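Local coordinates for protein 2-methyl-aconitate isomerase (Shewanella oneidensis, PDB 5K87) that isomerises 2-methyl-aconitate between its trans and cis forms in the 2-methylcitrate cycle that breaks down propionate, at residues F215-M219 with G338-N342; P289-Y293 with V306-R311. The protein carries 1 engineered substitution. All coordinates share one frame. Where two conformers were deposited one is given. Residues are numbered along the deposited sequence.

Interaction 1: F215-M219 with G338-N342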
loop_
_atom_site.group_PDB
_atom_site.type_symbol
_atom_site.label_atom_id
_atom_site.label_comp_id
_atom_site.label_asym_id
_atom_site.label_seq_id
_atom_site.Cartn_x
_atom_site.Cartn_y
_atom_site.Cartn_z
ATOM N N PHE A 215 23.991 16.390 20.030
ATOM C CA PHE A 215 23.958 14.964 19.726
ATOM C C PHE A 215 25.289 14.503 19.142
ATOM O O PHE A 215 25.746 15.035 18.136
ATOM C CB PHE A 215 22.807 14.656 18.753
ATOM C CG PHE A 215 21.470 15.176 19.208
ATOM C CD1 PHE A 215 20.671 14.428 20.059
ATOM C CD2 PHE A 215 21.012 16.418 18.791
ATOM C CE1 PHE A 215 19.444 14.908 20.485
ATOM C CE2 PHE A 215 19.788 16.900 19.214
ATOM C CZ PHE A 215 19.003 16.145 20.063
ATOM N N ASN A 216 25.927 13.530 19.788
ATOM C CA ASN A 216 27.051 12.857 19.154
ATOM C C ASN A 216 26.532 12.170 17.909
ATOM O O ASN A 216 25.461 11.567 17.931
ATOM C CB ASN A 216 27.702 11.836 20.085
ATOM C CG ASN A 216 28.751 12.457 20.984
ATOM O OD1 ASN A 216 29.852 12.784 20.538
ATOM N ND2 ASN A 216 28.420 12.617 22.254
ATOM N N ALA A 217 27.280 12.288 16.825
ATOM C CA ALA A 217 26.830 11.745 15.557
ATOM C C ALA A 217 27.997 11.272 14.726
ATOM O O ALA A 217 29.079 11.862 14.758
ATOM C CB ALA A 217 26.037 12.792 14.793
ATOM N N THR A 218 27.777 10.197 13.980
ATOM C CA THR A 218 28.679 9.841 12.904
ATOM C C THR A 218 27.983 10.149 11.593
ATOM O O THR A 218 26.867 9.688 11.344
ATOM C CB THR A 218 29.082 8.362 12.935
ATOM O OG1 THR A 218 29.974 8.146 14.032
ATOM C CG2 THR A 218 29.788 7.982 11.645
ATOM N N MET A 219 28.627 10.957 10.771
ATOM C CA MET A 219 28.105 11.318 9.467
ATOM C C MET A 219 28.985 10.680 8.414
ATOM O O MET A 219 30.171 10.999 8.291
ATOM C CB MET A 219 28.075 12.837 9.334
ATOM C CG MET A 219 26.962 13.458 10.173
ATOM S SD MET A 219 27.069 15.234 10.466
ATOM C CE MET A 219 28.339 15.274 11.726
ATOM N N GLY A 338 35.791 3.255 15.899
ATOM C CA GLY A 338 35.564 4.569 16.468
ATOM C C GLY A 338 34.301 5.291 16.028
ATOM O O GLY A 338 33.912 6.266 16.660
ATOM N N THR A 339 33.659 4.863 14.941
ATOM C CA THR A 339 32.367 5.467 14.591
ATOM C C THR A 339 31.337 5.068 15.635
ATOM O O THR A 339 31.529 4.099 16.366
ATOM C CB THR A 339 31.845 5.026 13.208
ATOM O OG1 THR A 339 31.492 3.643 13.251
ATOM C CG2 THR A 339 32.868 5.284 12.112
ATOM N N LEU A 340 30.233 5.807 15.713
ATOM C CA LEU A 340 29.184 5.458 16.661
ATOM C C LEU A 340 28.605 4.075 16.377
ATOM O O LEU A 340 28.191 3.370 17.288
ATOM C CB LEU A 340 28.066 6.499 16.649
ATOM C CG LEU A 340 28.406 7.879 17.207
ATOM C CD1 LEU A 340 27.125 8.661 17.447
ATOM C CD2 LEU A 340 29.222 7.773 18.487
ATOM N N VAL A 341 28.561 3.701 15.101
ATOM C CA VAL A 341 28.052 2.395 14.713
ATOM C C VAL A 341 29.010 1.307 15.204
ATOM O O VAL A 341 28.608 0.321 15.808
ATOM C CB VAL A 341 27.888 2.310 13.183
ATOM C CG1 VAL A 341 27.416 0.931 12.768
ATOM C CG2 VAL A 341 26.921 3.395 12.678
ATOM N N ASN A 342 30.294 1.518 14.943
ATOM C CA ASN A 342 31.334 0.615 15.414
ATOM C C ASN A 342 31.289 0.451 16.933
ATOM O O ASN A 342 31.378 -0.661 17.449
ATOM C CB ASN A 342 32.690 1.132 14.970
ATOM C CG ASN A 342 33.828 0.324 15.540
ATOM O OD1 ASN A 342 34.438 0.720 16.535
ATOM N ND2 ASN A 342 34.115 -0.816 14.927
#
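F215 opens this piece of strand 213-221 with its CA-to-CB bond sideways to the helix start at G338-N342, its ring packing on K254 and I258 of helix 249-266. At N216 contact begins: its backbone O lies 3.4 Å from L340 CD1 and its CB 4.2 Å from the same methyl. A217 points its CB to the other side of the strand, yet its CA is 3.6 Å from L340 CD1, so the leucine lies across the strand backbone between N216 and T218. T218 faces the helix and makes the polar link: L340 N donates to T218 OG1 over 2.9 Å, almost linearly at 178°, with L340 CG 3.6 Å from that oxygen. T218 OG1 is also hydrogen-bonded to L203 O. The M219 side chain packs on R265 and M266 of helix 249-266. T339 is the N-cap: its OG1 accepts from N342 N (3.0 Å) and also bonds A333 O. Separately, G338 N donates to N342 OD1 (2.9 Å). The arrangement is an N-capped helix start set beside a β-strand, where a strand threonine accepts from the backbone N of L340, the first helical residue, whose own side chain packs on the strand backbone.

Interaction 2: P289-Y293 with V306-R311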
loop_
_atom_site.group_PDB
_atom_site.type_symbol
_atom_site.label_atom_id
_atom_site.label_comp_id
_atom_site.label_asym_id
_atom_site.label_seq_id
_atom_site.Cartn_x
_atom_site.Cartn_y
_atom_site.Cartn_z
ATOM N N PRO A 289 23.573 -0.610 21.477
ATOM C CA PRO A 289 24.098 -1.971 21.646
ATOM C C PRO A 289 22.971 -3.006 21.609
ATOM O O PRO A 289 21.804 -2.639 21.741
ATOM C CB PRO A 289 24.732 -1.921 23.048
ATOM C CG PRO A 289 25.020 -0.473 23.291
ATOM C CD PRO A 289 23.897 0.259 22.628
ATOM N N PRO A 290 23.315 -4.288 21.435
ATOM C CA PRO A 290 22.310 -5.349 21.386
ATOM C C PRO A 290 21.368 -5.326 22.576
ATOM O O PRO A 290 21.785 -5.093 23.722
ATOM C CB PRO A 290 23.153 -6.625 21.429
ATOM C CG PRO A 290 24.430 -6.226 20.795
ATOM C CD PRO A 290 24.674 -4.814 21.232
ATOM N N LYS A 291 20.096 -5.572 22.293
ATOM C CA LYS A 291 19.077 -5.685 23.318
ATOM C C LYS A 291 17.963 -6.510 22.699
ATOM O O LYS A 291 17.660 -6.368 21.509
ATOM C CB LYS A 291 18.581 -4.300 23.748
ATOM C CG LYS A 291 17.656 -4.310 24.953
ATOM C CD LYS A 291 17.281 -2.897 25.385
ATOM C CE LYS A 291 16.513 -2.921 26.700
ATOM N NZ LYS A 291 16.070 -1.562 27.129
ATOM N N SER A 292 17.361 -7.382 23.499
ATOM C CA SER A 292 16.296 -8.250 23.021
ATOM C C SER A 292 15.021 -7.457 22.754
ATOM O O SER A 292 14.722 -6.494 23.459
ATOM C CB SER A 292 16.015 -9.351 24.047
ATOM O OG SER A 292 15.006 -10.235 23.595
ATOM N N TYR A 293 14.276 -7.856 21.726
ATOM C CA TYR A 293 12.985 -7.240 21.442
ATOM C C TYR A 293 12.134 -8.121 20.542
ATOM O O TYR A 293 12.645 -8.982 19.829
ATOM C CB TYR A 293 13.153 -5.865 20.782
ATOM C CG TYR A 293 13.807 -5.908 19.417
ATOM C CD1 TYR A 293 15.193 -5.972 19.299
ATOM C CD2 TYR A 293 13.048 -5.865 18.245
ATOM C CE1 TYR A 293 15.809 -6.012 18.065
ATOM C CE2 TYR A 293 13.660 -5.909 16.996
ATOM C CZ TYR A 293 15.041 -5.977 16.916
ATOM O OH TYR A 293 15.676 -6.013 15.699
ATOM N N VAL A 306 22.386 -10.402 17.509
ATOM C CA VAL A 306 22.818 -9.210 16.790
ATOM C C VAL A 306 24.054 -8.578 17.402
ATOM O O VAL A 306 24.365 -8.789 18.580
ATOM C CB VAL A 306 21.695 -8.144 16.729
ATOM C CG1 VAL A 306 20.506 -8.665 15.935
ATOM C CG2 VAL A 306 21.286 -7.722 18.134
ATOM N N ASP A 307 24.755 -7.797 16.591
ATOM C CA ASP A 307 25.906 -7.031 17.042
ATOM C C ASP A 307 25.515 -5.629 17.503
ATOM O O ASP A 307 26.245 -4.995 18.264
ATOM C CB ASP A 307 26.946 -6.937 15.926
ATOM C CG ASP A 307 27.491 -8.286 15.536
ATOM O OD1 ASP A 307 28.173 -8.910 16.379
ATOM O OD2 ASP A 307 27.249 -8.728 14.397
ATOM N N LEU A 308 24.375 -5.134 17.023
ATOM C CA LEU A 308 23.873 -3.812 17.407
ATOM C C LEU A 308 22.439 -3.666 16.912
ATOM O O LEU A 308 21.945 -4.507 16.158
ATOM C CB LEU A 308 24.746 -2.679 16.840
ATOM C CG LEU A 308 24.614 -2.384 15.343
ATOM C CD1 LEU A 308 25.169 -1.004 15.045
ATOM C CD2 LEU A 308 25.321 -3.422 14.482
ATOM N N LEU A 309 21.777 -2.604 17.352
ATOM C CA LEU A 309 20.450 -2.236 16.872
ATOM C C LEU A 309 20.565 -0.977 16.039
ATOM O O LEU A 309 21.289 -0.046 16.405
ATOM C CB LEU A 309 19.535 -1.943 18.051
ATOM C CG LEU A 309 19.401 -3.087 19.050
ATOM C CD1 LEU A 309 18.407 -2.705 20.125
ATOM C CD2 LEU A 309 18.998 -4.383 18.372
ATOM N N VAL A 310 19.851 -0.940 14.913
ATOM C CA VAL A 310 19.756 0.280 14.122
ATOM C C VAL A 310 18.330 0.481 13.646
ATOM O O VAL A 310 17.705 -0.442 13.117
ATOM C CB VAL A 310 20.683 0.273 12.883
ATOM C CG1 VAL A 310 20.689 1.659 12.238
ATOM C CG2 VAL A 310 22.111 -0.153 13.242
ATOM N N ARG A 311 17.827 1.693 13.846
ATOM C CA ARG A 311 16.536 2.119 13.315
ATOM C C ARG A 311 16.817 3.300 12.406
ATOM O O ARG A 311 17.642 4.148 12.739
ATOM C CB ARG A 311 15.627 2.558 14.455
ATOM C CG ARG A 311 14.640 1.503 14.914
ATOM C CD ARG A 311 15.288 0.209 15.369
ATOM N NE ARG A 311 14.282 -0.651 15.981
ATOM C CZ ARG A 311 14.444 -1.945 16.240
ATOM N NH1 ARG A 311 15.586 -2.560 15.963
ATOM N NH2 ARG A 311 13.458 -2.619 16.797
#
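V306 starts the second segment facing the loop between strands 283-288 and 293-294: its CG2 sits 3.9 Å from P290 CB, and its carbonyl O is 3.4 Å from P290 CG. At D307 the backbone O comes to 3.3 Å from the same P290 CG, while the CA-to-CB bond points away and OD2 accepts from R354 N. L308 turns its side chain to the other side, but the chains are nearest here, with CA atoms of L308 and P290 4.5 Å apart. L309 returns to the loop and fills its bend: its CG is 3.6 Å from P289 O, its CD1 4.0 Å from K291 CB, and its CD2 3.6 Å from Y293 CE1. V310 faces V287 and F355. R311 folds its side chain back into a cation-pi contact: CZ and NH2 sit over one face of the Y293 ring, the guanidinium presenting its edge, with R311 CZ 4.4 Å from the ring centroid, 26° off the normal, and R311 NH2 3.3 Å from Y293 CE2. Y293 OH is hydrogen-bonded to H357 O. The segments' end-to-end directions are 86° apart and they do not pair as strands; side chains pack against each other and against backbone carbonyls. P290 with V306, and L309 with the Y293 ring, make the apolar part, and the buried guanidinium is met by the Y293 ring face and E240 O, and weakly by G356 O.

Overall arrangement
Both contacts reach the large mixed sheet, on strand 213-221 in interaction 1 and strand 308-314 in interaction 2. Their centres are 15 Å apart, and they touch where V341 CG1 meets L308 CD1 at 3.7 Å. Along the chain, interaction 2 is nested inside the loop that interaction 1 closes. Interaction 1 is small and mostly buried, a helix start tied to a strand by one hydrogen bond and a leucine. The larger interaction 2 is partly exposed at its loop and relies on apolar contacts and a cation-pi pair. Interaction 1 lies away from the annotated sites; the R311 side chain is about 8 Å from that of substrate-binding H319.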